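Local structure of Hep_Hag family (Burkholderia pseudomallei, 3S6L) at residues Ala43-Gly48 and Ala57-Gly62; Asp50-Gly55 and Thr66-Ala71. The protein probably acts as a trimeric autotransporter adhesin on the bacterial surface, this part being a YadA-like head domain of BoaA. One frame throughout, in Å; residues are numbered along the deposited sequence.

Interaction 1: Ala43-Gly48 and Ala57-Gly62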
loop_
_atom_site.group_PDB
_atom_site.type_symbol
_atom_site.label_atom_id
_atom_site.label_comp_id
_atom_site.label_asym_id
_atom_site.label_seq_id
_atom_site.Cartn_x
_atom_site.Cartn_y
_atom_site.Cartn_z
ATOM N N ALA A 43 -10.534 -21.659 -4.044
ATOM C CA ALA A 43 -9.284 -21.979 -4.719
ATOM C C ALA A 43 -8.123 -21.049 -4.322
ATOM O O ALA A 43 -7.136 -20.969 -5.050
ATOM C CB ALA A 43 -9.479 -22.023 -6.285
ATOM N N ALA A 44 -8.217 -20.372 -3.164
ATOM C CA ALA A 44 -7.066 -19.618 -2.654
ATOM C C ALA A 44 -5.887 -20.549 -2.393
ATOM O O ALA A 44 -6.052 -21.657 -1.864
ATOM C CB ALA A 44 -7.421 -18.861 -1.386
ATOM N N SER A 45 -4.682 -20.084 -2.703
ATOM C CA SER A 45 -3.522 -20.934 -2.516
ATOM C C SER A 45 -2.340 -20.225 -1.829
ATOM O O SER A 45 -1.943 -19.139 -2.207
ATOM C CB SER A 45 -3.142 -21.557 -3.863
ATOM O OG SER A 45 -1.926 -22.236 -3.744
ATOM N N ALA A 46 -1.782 -20.821 -0.800
ATOM C CA ALA A 46 -0.607 -20.255 -0.190
ATOM C C ALA A 46 0.469 -21.358 -0.094
ATOM O O ALA A 46 0.530 -22.092 0.893
ATOM C CB ALA A 46 -0.951 -19.685 1.198
ATOM N N SER A 47 1.303 -21.481 -1.129
ATOM C CA SER A 47 2.269 -22.580 -1.166
ATOM C C SER A 47 3.692 -22.209 -0.742
ATOM O O SER A 47 4.484 -23.104 -0.469
ATOM C CB SER A 47 2.281 -23.271 -2.547
ATOM O OG SER A 47 2.852 -22.430 -3.538
ATOM N N GLY A 48 4.022 -20.913 -0.692
ATOM C CA GLY A 48 5.382 -20.478 -0.307
ATOM C C GLY A 48 5.528 -20.602 1.205
ATOM O O GLY A 48 4.536 -20.717 1.905
ATOM N N ALA A 57 -9.193 -17.544 -6.093
ATOM C CA ALA A 57 -8.005 -17.721 -6.957
ATOM C C ALA A 57 -6.741 -16.918 -6.557
ATOM O O ALA A 57 -5.800 -16.819 -7.353
ATOM C CB ALA A 57 -8.353 -17.550 -8.483
ATOM N N SER A 58 -6.697 -16.366 -5.342
ATOM C CA SER A 58 -5.483 -15.678 -4.905
ATOM C C SER A 58 -4.333 -16.681 -4.777
ATOM O O SER A 58 -4.536 -17.889 -4.484
ATOM C CB SER A 58 -5.697 -14.886 -3.599
ATOM O OG SER A 58 -6.087 -15.700 -2.513
ATOM N N ASN A 59 -3.119 -16.193 -4.999
ATOM C CA ASN A 59 -1.997 -17.103 -5.105
ATOM C C ASN A 59 -0.718 -16.516 -4.522
ATOM O O ASN A 59 -0.086 -15.622 -5.133
ATOM C CB ASN A 59 -1.804 -17.546 -6.567
ATOM C CG ASN A 59 -0.562 -18.426 -6.769
ATOM O OD1 ASN A 59 -0.393 -19.444 -6.127
ATOM N ND2 ASN A 59 0.319 -18.006 -7.681
ATOM N N ALA A 60 -0.336 -17.039 -3.352
ATOM C CA ALA A 60 0.868 -16.605 -2.688
ATOM C C ALA A 60 1.894 -17.712 -2.723
ATOM O O ALA A 60 2.057 -18.440 -1.742
ATOM C CB ALA A 60 0.561 -16.166 -1.241
ATOM N N SER A 61 2.618 -17.818 -3.835
ATOM C CA SER A 61 3.494 -18.973 -4.033
ATOM C C SER A 61 4.950 -18.624 -3.740
ATOM O O SER A 61 5.779 -19.508 -3.584
ATOM C CB SER A 61 3.347 -19.547 -5.447
ATOM O OG SER A 61 3.751 -18.559 -6.373
ATOM N N GLY A 62 5.268 -17.339 -3.659
ATOM C CA GLY A 62 6.598 -16.984 -3.204
ATOM C C GLY A 62 6.782 -17.300 -1.726
ATOM O O GLY A 62 5.818 -17.341 -0.946
HETATM O O HOH W 1 5.626 -22.253 -3.938
#

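Interaction 2: Asp50-Gly55 and Thr66-Ala71. With ZN (zinc ion), chain Q.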
loop_
_atom_site.group_PDB
_atom_site.type_symbol
_atom_site.label_atom_id
_atom_site.label_comp_id
_atom_site.label_asym_id
_atom_site.label_seq_id
_atom_site.Cartn_x
_atom_site.Cartn_y
_atom_site.Cartn_z
ATOM N N ASP A 50 5.607 -19.250 4.913
ATOM C CA ASP A 50 5.153 -18.024 5.602
ATOM C C ASP A 50 4.271 -17.168 4.671
ATOM O O ASP A 50 4.349 -15.943 4.646
ATOM C CB ASP A 50 6.359 -17.214 6.147
ATOM C CG ASP A 50 7.175 -17.981 7.238
ATOM O OD1 ASP A 50 6.723 -19.045 7.685
ATOM O OD2 ASP A 50 8.270 -17.527 7.675
ATOM N N ALA A 51 3.416 -17.824 3.899
ATOM C CA ALA A 51 2.738 -17.141 2.805
ATOM C C ALA A 51 1.290 -16.892 3.186
ATOM O O ALA A 51 0.731 -17.645 3.976
ATOM C CB ALA A 51 2.839 -17.956 1.510
ATOM N N THR A 52 0.690 -15.842 2.629
ATOM C CA THR A 52 -0.668 -15.444 3.016
ATOM C C THR A 52 -1.449 -15.053 1.774
ATOM O O THR A 52 -1.047 -14.147 1.049
ATOM C CB THR A 52 -0.637 -14.254 3.989
ATOM O OG1 THR A 52 0.133 -14.589 5.159
ATOM C CG2 THR A 52 -2.050 -13.832 4.398
ATOM N N ALA A 53 -2.549 -15.755 1.521
ATOM C CA ALA A 53 -3.403 -15.518 0.344
ATOM C C ALA A 53 -4.835 -15.278 0.790
ATOM O O ALA A 53 -5.395 -16.060 1.573
ATOM C CB ALA A 53 -3.365 -16.729 -0.608
ATOM N N LEU A 54 -5.441 -14.210 0.298
ATOM C CA LEU A 54 -6.824 -13.951 0.625
ATOM C C LEU A 54 -7.553 -13.595 -0.664
ATOM O O LEU A 54 -7.097 -12.727 -1.430
ATOM C CB LEU A 54 -6.929 -12.780 1.619
ATOM C CG LEU A 54 -8.362 -12.309 1.849
ATOM C CD1 LEU A 54 -9.039 -13.363 2.682
ATOM C CD2 LEU A 54 -8.469 -10.938 2.505
ATOM N N GLY A 55 -8.673 -14.262 -0.898
ATOM C CA GLY A 55 -9.513 -13.996 -2.065
ATOM C C GLY A 55 -9.605 -15.178 -3.011
ATOM O O GLY A 55 -8.732 -16.050 -2.999
ATOM N N THR A 66 2.645 -12.369 0.002
ATOM C CA THR A 66 1.342 -11.992 0.493
ATOM C C THR A 66 0.474 -11.587 -0.709
ATOM O O THR A 66 0.807 -10.675 -1.461
ATOM C CB THR A 66 1.485 -10.851 1.542
ATOM O OG1 THR A 66 2.347 -11.301 2.593
ATOM C CG2 THR A 66 0.163 -10.456 2.124
ATOM N N ALA A 67 -0.614 -12.292 -0.928
ATOM C CA ALA A 67 -1.455 -11.982 -2.091
ATOM C C ALA A 67 -2.892 -11.769 -1.639
ATOM O O ALA A 67 -3.529 -12.685 -1.155
ATOM C CB ALA A 67 -1.349 -13.110 -3.161
ATOM N N LEU A 68 -3.395 -10.546 -1.753
ATOM C CA LEU A 68 -4.705 -10.224 -1.133
ATOM C C LEU A 68 -5.566 -9.532 -2.161
ATOM O O LEU A 68 -5.217 -8.453 -2.632
ATOM C CB LEU A 68 -4.524 -9.317 0.086
ATOM C CG LEU A 68 -3.378 -9.636 1.061
ATOM C CD1 LEU A 68 -3.248 -8.519 2.115
ATOM C CD2 LEU A 68 -3.596 -10.994 1.738
ATOM N N GLY A 69 -6.674 -10.162 -2.520
ATOM C CA GLY A 69 -7.521 -9.672 -3.585
ATOM C C GLY A 69 -7.808 -10.814 -4.530
ATOM O O GLY A 69 -6.966 -11.711 -4.682
ATOM N N GLN A 70 -8.990 -10.790 -5.151
ATOM C CA GLN A 70 -9.400 -11.851 -6.057
ATOM C C GLN A 70 -8.408 -11.927 -7.230
ATOM O O GLN A 70 -8.063 -10.906 -7.846
ATOM C CB GLN A 70 -10.846 -11.624 -6.552
ATOM C CG GLN A 70 -11.495 -12.817 -7.263
ATOM C CD GLN A 70 -11.150 -12.908 -8.782
ATOM O OE1 GLN A 70 -10.840 -11.902 -9.418
ATOM N NE2 GLN A 70 -11.194 -14.127 -9.338
ATOM N N ALA A 71 -7.939 -13.134 -7.510
ATOM C CA ALA A 71 -6.986 -13.365 -8.580
ATOM C C ALA A 71 -5.667 -12.608 -8.397
ATOM O O ALA A 71 -4.953 -12.438 -9.344
ATOM C CB ALA A 71 -7.634 -13.091 -10.019
HETATM ZN ZN ZN Q . 10.453 -17.499 7.088
HETATM O O HOH W 2 2.690 -13.645 4.491
HETATM O O HOH W 3 12.843 -17.357 6.986
HETATM O O HOH W 4 10.575 -15.603 8.395
#

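Interaction 1: Ala43-Gly48 and Ala57-Gly62
Ala44 and Ser58 meet on the inward side of two neighbouring turns, with Ala44 CB lying 3.6 Å from Ser58 OG. A chi1 of 60° puts that hydroxyl between the backbone N and the carbonyl carbon of Ser58, where it is also hydrogen-bonded to Gly55 O. Ala46 and Ala60 project from the same side as this pair, and both Ser58 and Ala60 pack against Ala53 of the strand across the roll. On the other side stand Ser45, Ser47, Asn59 and Ser61. The amide of Asn59 brings OD1 to 4.0 Å from Ser45 OG, too far for a bond. Further along, Ser47 OG lies against Ser61 CB at 3.5 Å, and one water joins the two turns by contacting Ser47 OG and donating to Ser61 O, each at 2.8 Å. The end-to-end directions of 43-48 and 57-62 differ by 4°, the parallel stacking of successive turns in a left-handed beta-roll. The bridge, a single one between Ser45 and Asn59, is backbone: Ser45 N donates to Ser58 O at 2.8 Å, and Ala60 N reaches Ser45 O at 2.9 Å in an almost linear bond of 177°. Beyond it, Ala60 O receives weak bonds from both Ser47 N and Gly48 N. With no side chain on Gly48, its CA closes to 3.2 Å from Gly62 O in a nearly straight C-H...O contact. The chemistry divides the work: main-chain bonds set the register, small inward groups pack against Ala53, and on the outer side the Ser47 hydroxyl adds a water link to the Ser61 carbonyl, with no direct side-chain hydrogen bond between the segments.

Interaction 2: Asp50-Gly55 and Thr66-Ala71
Thr52 and Thr66 both donate their hydroxyls to one water, from Thr52 OG1 at 2.8 Å and from Thr66 OG1 at 3.0 Å, while the water donates to Asp50 O. These are equivalent positions on successive turns of the left-handed parallel beta-roll of YadA-like heads. The two threonines have nearly the same first torsion, -58° and -57°, which sets each OG1 anti to its carbonyl carbon and each CG2 anti to its backbone N, but their hydroxyls reach the water along clearly different directions. Strands 52-54 and 66-68 run parallel, 7° apart, with Thr52 beside Thr66, Ala53 beside Ala67 and Leu54 beside Leu68. Ala67 N binds Thr52 O at 2.7 Å, Leu54 N binds Ala67 O at 2.8 Å, and Gly69 N continues the ladder to Leu54 O. Side chains alternate between two faces. Ala53 and Ala67 point into the roll, where they touch Ser58 and Ser72. Thr52, Leu54, Thr66 and Leu68 share the other face, and there Leu54 meets Leu54 and Thr52 of neighbouring subunits while Leu68 meets Leu68 of the third, so the leucines and Thr52 of this face belong to the trimer interface. Within the chain, Leu68 extends CD2 toward the adjacent turn: it lies 3.8 Å from Leu54 CB and 4.2 Å from Thr52 CG2, the threonine and leucine side chains crossing obliquely. At the N-terminal end of 50-55 a zinc ion is bound by Asp50, His64 and two waters; Asp50 coordinates it through OD2 at 2.3 Å, and OD1 instead makes a weak hydrogen bond to Asn36 ND2.

In the fold
From the N terminus the chain passes through 43-48, 50-55, 57-62 and 66-71, so the two contacts alternate and cross rather than nest. Interaction 1 closes first, when 57-62 comes back beside 43-48 after running through strand 52-54. Interaction 2 closes within the next turn, as 66-71 settles beside 50-55. Equivalent residues are 14 apart in both, Ser45 to Asn59 and Thr52 to Thr66, which gives the length of one turn. The centres of the two contacts lie about 6 Å apart, and the two walls meet inside the roll, where Ser45 O touches Ala53 CB at 3.2 Å. Interaction 2 belongs to the wall facing the neighbouring subunits; interaction 1 forms the wall behind it.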